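Local coordinates for VESB protease (Vibrio cholerae, PDB 4LK4), which is a secreted protease of the trypsin-like S1 family that probably cleaves peptide bonds as a serine endopeptidase, at residues Leu167-Met172 against Ile176-Asn181. The protein carries 1 engineered substitution. Residues are numbered along the deposited sequence; the frame is centred on the assembly and turned at random.
Sequences LCQIVM and ISSDPN
Gln169 and Ile176 bring the two backbones together, their CA atoms 5.2 Å apart, where the loop leaving helix 165-172 doubles back beside the helix it has just left. Helix 165-172 is the short intermediate helix of the trypsin fold, followed by the loop that leads into strand 184-189. Ile176 points its side chain at the helix and spans one helical turn, from Cys168 to Met172, with CG2 also packing against the backbone of Gln169. Rotation about chi1 sets CG2 opposite the isoleucine's backbone N, 3.8 Å from Cys168 SG, and CG1 beside that N, carrying CD1 to 3.4 Å from Met172 CB. Cys168 is disulfide-bonded to Cys186 on strand 184-189, so the isoleucine packs beside the covalent link between helix and strand. Met172 offers only the base of its side chain to Ile176; bends at chi2 (-50°) and chi3 (-71°) turn the rest away, and the residue also touches Cys186 and Trp217.

Gln169 works on the more open flank. Its chain runs extended over the loop backbone, CG 3.3 Å from Ile176 O, and brings its amide beside Ser178. Water joins the two: water 1 donates to Gln169 OE1 (3.0 Å) and accepts from Ser178 N, and water 2 also donates to OE1, with a weak link to Ser178 OG. Gln165, on the same helix, donates through NE2 to Ser177 O. Farther along, an ST turn and an Asx turn shape the loop: Asp179 N donates to Ser177 OG, and Asn181 N reaches Asp179 OD1 at 2.7 Å, approaching 42° out of the carboxylate plane.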
loop_
_atom_site.group_PDB
_atom_site.type_symbol
_atom_site.label_atom_id
_atom_site.label_comp_id
_atom_site.label_asym_id
_atom_site.label_seq_id
_atom_site.Cartn_x
_atom_site.Cartn_y
_atom_site.Cartn_z
ATOM N N LEU A 167 25.482 4.837 -1.651
ATOM C CA LEU A 167 25.658 5.391 -0.306
ATOM C C LEU A 167 24.538 5.055 0.659
ATOM O O LEU A 167 24.766 4.752 1.837
ATOM C CB LEU A 167 25.766 6.885 -0.402
ATOM C CG LEU A 167 26.697 7.483 0.623
ATOM C CD1 LEU A 167 28.033 6.741 0.681
ATOM C CD2 LEU A 167 26.876 8.963 0.248
ATOM N N CYS A 168 23.323 5.118 0.139
ATOM C CA CYS A 168 22.132 4.712 0.851
ATOM C C CYS A 168 22.324 3.316 1.421
ATOM O O CYS A 168 21.994 3.041 2.581
ATOM C CB CYS A 168 20.981 4.753 -0.142
ATOM S SG CYS A 168 19.363 4.341 0.482
ATOM N N GLN A 169 22.902 2.434 0.618
ATOM C CA GLN A 169 23.056 1.062 1.037
ATOM C C GLN A 169 24.056 0.921 2.159
ATOM O O GLN A 169 23.840 0.166 3.115
ATOM C CB GLN A 169 23.496 0.179 -0.106
ATOM C CG GLN A 169 23.779 -1.232 0.368
ATOM C CD GLN A 169 24.642 -1.948 -0.600
ATOM O OE1 GLN A 169 24.236 -2.964 -1.175
ATOM N NE2 GLN A 169 25.836 -1.406 -0.834
ATOM N N ILE A 170 25.164 1.620 2.023
ATOM C CA ILE A 170 26.215 1.526 3.002
ATOM C C ILE A 170 25.761 2.087 4.350
ATOM O O ILE A 170 26.034 1.487 5.406
ATOM C CB ILE A 170 27.481 2.229 2.486
ATOM C CG1 ILE A 170 28.156 1.316 1.449
ATOM C CG2 ILE A 170 28.432 2.591 3.631
ATOM C CD1 ILE A 170 29.070 2.053 0.490
ATOM N N VAL A 171 25.071 3.228 4.317
ATOM C CA VAL A 171 24.719 3.920 5.546
ATOM C C VAL A 171 23.559 3.218 6.237
ATOM O O VAL A 171 23.609 2.976 7.443
ATOM C CB VAL A 171 24.368 5.392 5.274
ATOM C CG1 VAL A 171 23.921 6.080 6.555
ATOM C CG2 VAL A 171 25.577 6.113 4.681
ATOM N N MET A 172 22.535 2.868 5.459
ATOM C CA MET A 172 21.283 2.367 6.016
ATOM C C MET A 172 21.148 0.833 6.037
ATOM O O MET A 172 20.531 0.285 6.948
ATOM C CB MET A 172 20.117 3.023 5.281
ATOM C CG MET A 172 20.067 4.553 5.445
ATOM S SD MET A 172 20.181 5.102 7.163
ATOM C CE MET A 172 18.604 4.616 7.810
ATOM N N ILE A 176 18.886 -2.878 1.667
ATOM C CA ILE A 176 18.788 -1.874 0.629
ATOM C C ILE A 176 19.776 -2.244 -0.451
ATOM O O ILE A 176 20.898 -2.663 -0.161
ATOM C CB ILE A 176 19.114 -0.470 1.182
ATOM C CG1 ILE A 176 17.980 0.004 2.095
ATOM C CG2 ILE A 176 19.321 0.532 0.053
ATOM C CD1 ILE A 176 18.391 1.101 3.045
ATOM N N SER A 177 19.368 -2.077 -1.696
ATOM C CA SER A 177 20.224 -2.437 -2.801
ATOM C C SER A 177 21.026 -1.222 -3.214
ATOM O O SER A 177 20.617 -0.088 -3.001
ATOM C CB SER A 177 19.405 -2.983 -3.975
ATOM O OG SER A 177 20.224 -3.218 -5.107
ATOM N N SER A 178 22.193 -1.465 -3.782
ATOM C CA SER A 178 22.987 -0.397 -4.344
ATOM C C SER A 178 22.442 -0.029 -5.731
ATOM O O SER A 178 22.764 1.029 -6.252
ATOM C CB SER A 178 24.443 -0.825 -4.444
ATOM O OG SER A 178 24.584 -1.810 -5.440
ATOM N N ASP A 179 21.632 -0.919 -6.316
ATOM C CA ASP A 179 20.982 -0.698 -7.600
ATOM C C ASP A 179 19.797 0.229 -7.348
ATOM O O ASP A 179 18.931 -0.095 -6.545
ATOM C CB ASP A 179 20.518 -2.037 -8.173
ATOM C CG ASP A 179 19.929 -1.927 -9.573
ATOM O OD1 ASP A 179 19.524 -0.821 -9.941
ATOM O OD2 ASP A 179 19.871 -2.954 -10.309
ATOM N N PRO A 180 19.763 1.398 -8.019
ATOM C CA PRO A 180 18.664 2.350 -7.894
ATOM C C PRO A 180 17.333 1.763 -8.372
ATOM O O PRO A 180 16.254 2.237 -7.983
ATOM C CB PRO A 180 19.077 3.501 -8.824
ATOM C CG PRO A 180 20.536 3.329 -9.070
ATOM C CD PRO A 180 20.782 1.869 -8.980
ATOM N N ASN A 181 17.419 0.771 -9.247
ATOM C CA ASN A 181 16.254 0.108 -9.739
ATOM C C ASN A 181 15.855 -0.937 -8.700
ATOM O O ASN A 181 15.940 -2.129 -8.945
ATOM C CB ASN A 181 16.545 -0.527 -11.099
ATOM C CG ASN A 181 15.375 -1.305 -11.632
ATOM O OD1 ASN A 181 14.230 -0.939 -11.409
ATOM N ND2 ASN A 181 15.653 -2.405 -12.313
HETATM O O HOH W 1 23.363 -4.449 -3.672
HETATM O O HOH W 2 26.260 -3.630 -3.141
#